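Local structure of probable 2-oxoacid ferredoxin oxidoreductase, alpha chain (Thermoplasma acidophilum, 3JU3) at residues G22-P27 / G100-E105; M82-L85 / I89-K92. The protein probably catalyses, with its partner subunits, the CoA-dependent oxidative decarboxylation of 2-oxoacids such as 2-oxoglutarate, passing the electrons to ferredoxin. One frame throughout, in Å; residues are numbered along the deposited sequence.

Contact 1. Residues G22-P27 / G100-E105. With EDO (1,2-ethanediol), chain B.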
loop_
_atom_site.group_PDB
_atom_site.type_symbol
_atom_site.label_atom_id
_atom_site.label_comp_id
_atom_site.label_asym_id
_atom_site.label_seq_id
_atom_site.Cartn_x
_atom_site.Cartn_y
_atom_site.Cartn_z
ATOM N N GLY A 22 -0.946 -11.205 -7.223
ATOM C CA GLY A 22 -1.265 -10.643 -5.920
ATOM C C GLY A 22 -2.730 -10.422 -5.678
ATOM O O GLY A 22 -3.556 -11.263 -6.015
ATOM N N SER A 23 -3.057 -9.255 -5.110
ATOM C CA SER A 23 -4.345 -9.085 -4.459
ATOM C C SER A 23 -5.556 -8.908 -5.411
ATOM O O SER A 23 -6.698 -9.132 -4.995
ATOM C CB SER A 23 -4.269 -7.917 -3.470
ATOM O OG SER A 23 -4.241 -6.697 -4.209
ATOM N N GLN A 24 -5.318 -8.527 -6.671
ATOM C CA GLN A 24 -6.436 -8.217 -7.589
ATOM C C GLN A 24 -7.002 -9.476 -8.253
ATOM O O GLN A 24 -7.972 -9.413 -9.049
ATOM C CB GLN A 24 -6.001 -7.192 -8.641
ATOM C CG GLN A 24 -5.740 -5.818 -8.056
ATOM C CD GLN A 24 -6.938 -5.329 -7.219
ATOM O OE1 GLN A 24 -6.832 -5.196 -6.012
ATOM N NE2 GLN A 24 -8.075 -5.109 -7.864
ATOM N N LYS A 25 -6.461 -10.638 -7.868
ATOM C CA LYS A 25 -6.927 -11.891 -8.467
ATOM C C LYS A 25 -8.425 -11.994 -8.309
ATOM O O LYS A 25 -9.133 -12.238 -9.290
ATOM C CB LYS A 25 -6.258 -13.150 -7.895
ATOM C CG LYS A 25 -6.805 -14.390 -8.540
ATOM C CD LYS A 25 -6.119 -15.691 -8.145
ATOM C CE LYS A 25 -6.890 -16.410 -7.050
ATOM N NZ LYS A 25 -6.375 -17.792 -6.801
ATOM N N GLY A 26 -8.910 -11.862 -7.085
ATOM C CA GLY A 26 -10.350 -12.108 -6.810
ATOM C C GLY A 26 -11.298 -11.129 -7.524
ATOM O O GLY A 26 -12.287 -11.533 -8.132
ATOM N N PRO A 27 -10.999 -9.833 -7.459
ATOM C CA PRO A 27 -11.759 -8.859 -8.219
ATOM C C PRO A 27 -11.876 -9.203 -9.736
ATOM O O PRO A 27 -12.959 -9.099 -10.321
ATOM C CB PRO A 27 -10.943 -7.587 -8.007
ATOM C CG PRO A 27 -10.504 -7.702 -6.570
ATOM C CD PRO A 27 -10.037 -9.177 -6.545
ATOM N N GLY A 100 -6.619 6.744 -5.672
ATOM C CA GLY A 100 -6.091 6.414 -4.352
ATOM C C GLY A 100 -6.497 5.055 -3.826
ATOM O O GLY A 100 -6.086 4.663 -2.718
ATOM N N ARG A 101 -7.335 4.364 -4.626
ATOM C CA ARG A 101 -7.816 3.006 -4.336
ATOM C C ARG A 101 -7.802 2.138 -5.626
ATOM O O ARG A 101 -7.770 2.687 -6.751
ATOM C CB ARG A 101 -9.250 3.078 -3.807
ATOM C CG ARG A 101 -10.185 3.920 -4.676
ATOM C CD ARG A 101 -11.645 3.676 -4.315
ATOM N NE ARG A 101 -12.571 4.463 -5.138
ATOM C CZ ARG A 101 -12.965 4.114 -6.365
ATOM N NH1 ARG A 101 -12.506 2.988 -6.917
ATOM N NH2 ARG A 101 -13.808 4.891 -7.047
ATOM N N HIS A 102 -7.829 0.814 -5.468
ATOM C CA HIS A 102 -8.128 -0.070 -6.595
ATOM C C HIS A 102 -9.524 0.284 -7.099
ATOM O O HIS A 102 -10.344 0.810 -6.330
ATOM C CB HIS A 102 -8.082 -1.544 -6.177
ATOM C CG HIS A 102 -6.737 -1.996 -5.704
ATOM N ND1 HIS A 102 -5.656 -2.124 -6.549
ATOM C CD2 HIS A 102 -6.295 -2.341 -4.471
ATOM C CE1 HIS A 102 -4.607 -2.534 -5.859
ATOM N NE2 HIS A 102 -4.967 -2.676 -4.596
HETATM N N MSE A 103 -9.789 0.040 -8.380
HETATM C CA MSE A 103 -11.121 0.258 -8.922
HETATM C C MSE A 103 -12.097 -0.771 -8.349
HETATM O O MSE A 103 -11.679 -1.855 -7.924
HETATM C CB MSE A 103 -11.098 0.122 -10.433
HETATM C CG MSE A 103 -10.649 1.339 -11.196
HETATM SE SE MSE A 103 -10.792 0.882 -13.106
HETATM C CE MSE A 103 -9.730 2.377 -13.796
ATOM N N THR A 104 -13.388 -0.432 -8.342
ATOM C CA THR A 104 -14.438 -1.409 -8.036
ATOM C C THR A 104 -14.671 -2.388 -9.223
ATOM O O THR A 104 -14.247 -2.119 -10.353
ATOM C CB THR A 104 -15.759 -0.715 -7.649
ATOM O OG1 THR A 104 -16.264 0.007 -8.777
ATOM C CG2 THR A 104 -15.547 0.256 -6.471
ATOM N N GLU A 105 -15.330 -3.520 -8.954
ATOM C CA GLU A 105 -15.671 -4.486 -10.002
ATOM C C GLU A 105 -16.455 -3.863 -11.143
ATOM O O GLU A 105 -16.228 -4.191 -12.307
ATOM C CB GLU A 105 -16.431 -5.685 -9.441
ATOM C CG GLU A 105 -15.526 -6.870 -9.150
ATOM C CD GLU A 105 -15.139 -6.964 -7.687
ATOM O OE1 GLU A 105 -15.309 -8.056 -7.100
ATOM O OE2 GLU A 105 -14.681 -5.945 -7.106
HETATM C C1 EDO B . -11.352 -0.910 -2.659
HETATM O O1 EDO B . -11.521 0.308 -1.929
HETATM C C2 EDO B . -12.118 -0.834 -3.983
HETATM O O2 EDO B . -12.646 0.487 -4.207
HETATM O O HOH W 1 -10.642 -4.126 -7.135
#

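Contact 2. Residues M82-L85 / I89-K92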
loop_
_atom_site.group_PDB
_atom_site.type_symbol
_atom_site.label_atom_id
_atom_site.label_comp_id
_atom_site.label_asym_id
_atom_site.label_seq_id
_atom_site.Cartn_x
_atom_site.Cartn_y
_atom_site.Cartn_z
HETATM N N MSE A 82 7.553 -6.296 -16.153
HETATM C CA MSE A 82 8.410 -7.477 -16.105
HETATM C C MSE A 82 8.113 -8.448 -17.257
HETATM O O MSE A 82 9.003 -9.144 -17.701
HETATM C CB MSE A 82 8.367 -8.129 -14.718
HETATM C CG MSE A 82 7.432 -9.271 -14.585
HETATM SE SE MSE A 82 7.324 -9.885 -12.738
HETATM C CE MSE A 82 5.465 -9.413 -12.448
ATOM N N ILE A 83 6.871 -8.470 -17.741
ATOM C CA ILE A 83 6.465 -9.295 -18.879
ATOM C C ILE A 83 7.203 -8.826 -20.127
ATOM O O ILE A 83 7.695 -9.653 -20.904
ATOM C CB ILE A 83 4.945 -9.248 -19.099
ATOM C CG1 ILE A 83 4.231 -9.966 -17.945
ATOM C CG2 ILE A 83 4.520 -9.874 -20.473
ATOM C CD1 ILE A 83 2.703 -9.860 -17.979
ATOM N N LYS A 84 7.257 -7.514 -20.320
ATOM C CA LYS A 84 7.998 -6.928 -21.415
ATOM C C LYS A 84 9.480 -7.263 -21.329
ATOM O O LYS A 84 10.092 -7.579 -22.353
ATOM C CB LYS A 84 7.817 -5.398 -21.475
ATOM C CG LYS A 84 8.544 -4.784 -22.669
ATOM C CD LYS A 84 8.068 -3.375 -22.957
ATOM C CE LYS A 84 8.890 -2.331 -22.224
ATOM N NZ LYS A 84 8.359 -0.967 -22.495
ATOM N N LEU A 85 10.031 -7.175 -20.114
ATOM C CA LEU A 85 11.448 -7.418 -19.870
ATOM C C LEU A 85 11.765 -8.830 -20.330
ATOM O O LEU A 85 12.688 -9.036 -21.117
ATOM C CB LEU A 85 11.789 -7.287 -18.376
ATOM C CG LEU A 85 13.192 -7.781 -17.990
ATOM C CD1 LEU A 85 14.244 -6.827 -18.566
ATOM C CD2 LEU A 85 13.386 -7.958 -16.468
ATOM N N ILE A 89 6.885 -8.902 -25.100
ATOM C CA ILE A 89 5.515 -8.449 -25.383
ATOM C C ILE A 89 5.223 -7.178 -24.600
ATOM O O ILE A 89 5.443 -7.127 -23.400
ATOM C CB ILE A 89 4.483 -9.537 -25.074
ATOM C CG1 ILE A 89 4.640 -10.670 -26.073
ATOM C CG2 ILE A 89 3.047 -8.985 -25.102
ATOM C CD1 ILE A 89 4.337 -12.008 -25.482
ATOM N N ASP A 90 4.764 -6.141 -25.288
ATOM C CA ASP A 90 4.322 -4.940 -24.597
ATOM C C ASP A 90 2.799 -4.804 -24.632
ATOM O O ASP A 90 2.204 -4.350 -25.627
ATOM C CB ASP A 90 5.013 -3.664 -25.115
ATOM C CG ASP A 90 4.904 -2.494 -24.119
ATOM O OD1 ASP A 90 4.615 -2.760 -22.921
ATOM O OD2 ASP A 90 5.089 -1.327 -24.517
ATOM N N ILE A 91 2.188 -5.201 -23.527
ATOM C CA ILE A 91 0.765 -5.018 -23.284
ATOM C C ILE A 91 0.443 -3.533 -23.275
ATOM O O ILE A 91 0.867 -2.807 -22.363
ATOM C CB ILE A 91 0.357 -5.647 -21.928
ATOM C CG1 ILE A 91 0.755 -7.128 -21.909
ATOM C CG2 ILE A 91 -1.131 -5.377 -21.624
ATOM C CD1 ILE A 91 0.818 -7.754 -20.522
ATOM N N LYS A 92 -0.322 -3.091 -24.273
ATOM C CA LYS A 92 -0.676 -1.665 -24.328
ATOM C C LYS A 92 -1.854 -1.215 -23.460
ATOM O O LYS A 92 -1.920 -0.045 -23.064
ATOM C CB LYS A 92 -0.758 -1.136 -25.763
ATOM C CG LYS A 92 0.620 -0.787 -26.302
ATOM C CD LYS A 92 0.588 -0.428 -27.768
ATOM C CE LYS A 92 1.904 -0.773 -28.424
ATOM N NZ LYS A 92 1.954 -0.266 -29.822
#

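Contact 1. Residues G22-P27 / G100-E105
Gln24 lays its amide over the imidazole of His102, an amide-on-ring stack that joins the start of helix 25-37 to the loop entering helix 105-117 in core domain II of the alpha chain. With CG anti to its carbonyl carbon (chi1 -68°) and the chain bent again at chi2, Gln24 reaches the ring. Its CG meets His102 ND1 at 4.0 Å, and CD follows at 3.5 Å from the same nitrogen. OE1 sits over the ring centre, 3.1 Å above the plane, with the two planes 18° apart; its approach suits stacking, not hydrogen bonding to either ring nitrogen. Gln24 NE2 donates to a water oxygen at 2.8 Å, and that water donates to Met103 O. Asn74 OD1 of the second subunit is hydrogen-bonded by both His102 NE2 and Ser23 OG; the His102 bond probably helps to hold the imidazole's rotation. With an alanine at His102 the ring is gone; the Gln24 amide is likely to turn more freely and Asn74 of the second subunit to lose a donor. Glu105 CG rests 3.6 Å from Pro27 O. Arg101 NH1 forms a salt bridge with Glu107 OE1 and donates to His102 O at 3.1 Å, that oxygen lying in the guanidinium plane.

Contact 2. Residues M82-L85 / I89-K92
Ile83 reaches from helix 79-87 to the segment that follows it, where its CD1 meets CD1 of Ile91 at 3.8 Å, the two methyl ends touching on the buried side of the connection. CG1 of Ile83 stands anti to the carbonyl carbon (chi1 -69°), and its extended outer bond carries CD1 across to Ile91, while the CG2 branch faces the carbonyl oxygen of Ile89 more loosely. The backbone oxygen of Ile83 is taken by the hydroxyl of Thr87, whose OG1 also accepts the N-H of Ile89; one side chain thus ties the helix to the segment leaving it.

Lys84 comes next and makes the closest approach. Its CA lies 3.2 Å from Ile89 O in a CA-H...O contact bent to 131° at the hydrogen, and its CB is 3.5 Å from the same oxygen. The lysine chain then runs out nearly straight before bending at its third torsion (91°), which sets Lys84 CD 3.5 Å from Asp90 CG. Lys84 NZ ends 3.9 Å from Asp90 OD2, a long salt bridge, probably weak, on the exposed side.

The connection from helix 79-87 to strand 93-95 therefore has an apolar inner side and a charged outer one. The inner side continues into the second subunit: Leu62 of that subunit, closing its helix 55-62, packs on Ile83 and Ile89, and Val68 of the second subunit, the first residue of its strand 68-77, packs on Ile91, which precedes strand 93-95 of this chain.

In the fold
Contact 2 lies within the 72 residues between the two segments of contact 1, which hold helices and strands, yet the two do not touch: their centres are 21 Å apart and their nearest atoms about 8 Å. What they share is a neighbour. At strand 68-77 of that neighbour, contact 1 meets Ser73 and Asn74 of the second subunit, and contact 2 meets Val68 of the second subunit, so both contacts lie at the interface with the same second subunit, and contact 1 also packs against a third. Ethanediol, probably from the crystallisation liquor, lies beside contact 1, where one molecule donates to His102 O and another is about 4 Å from the Gln24 side chain.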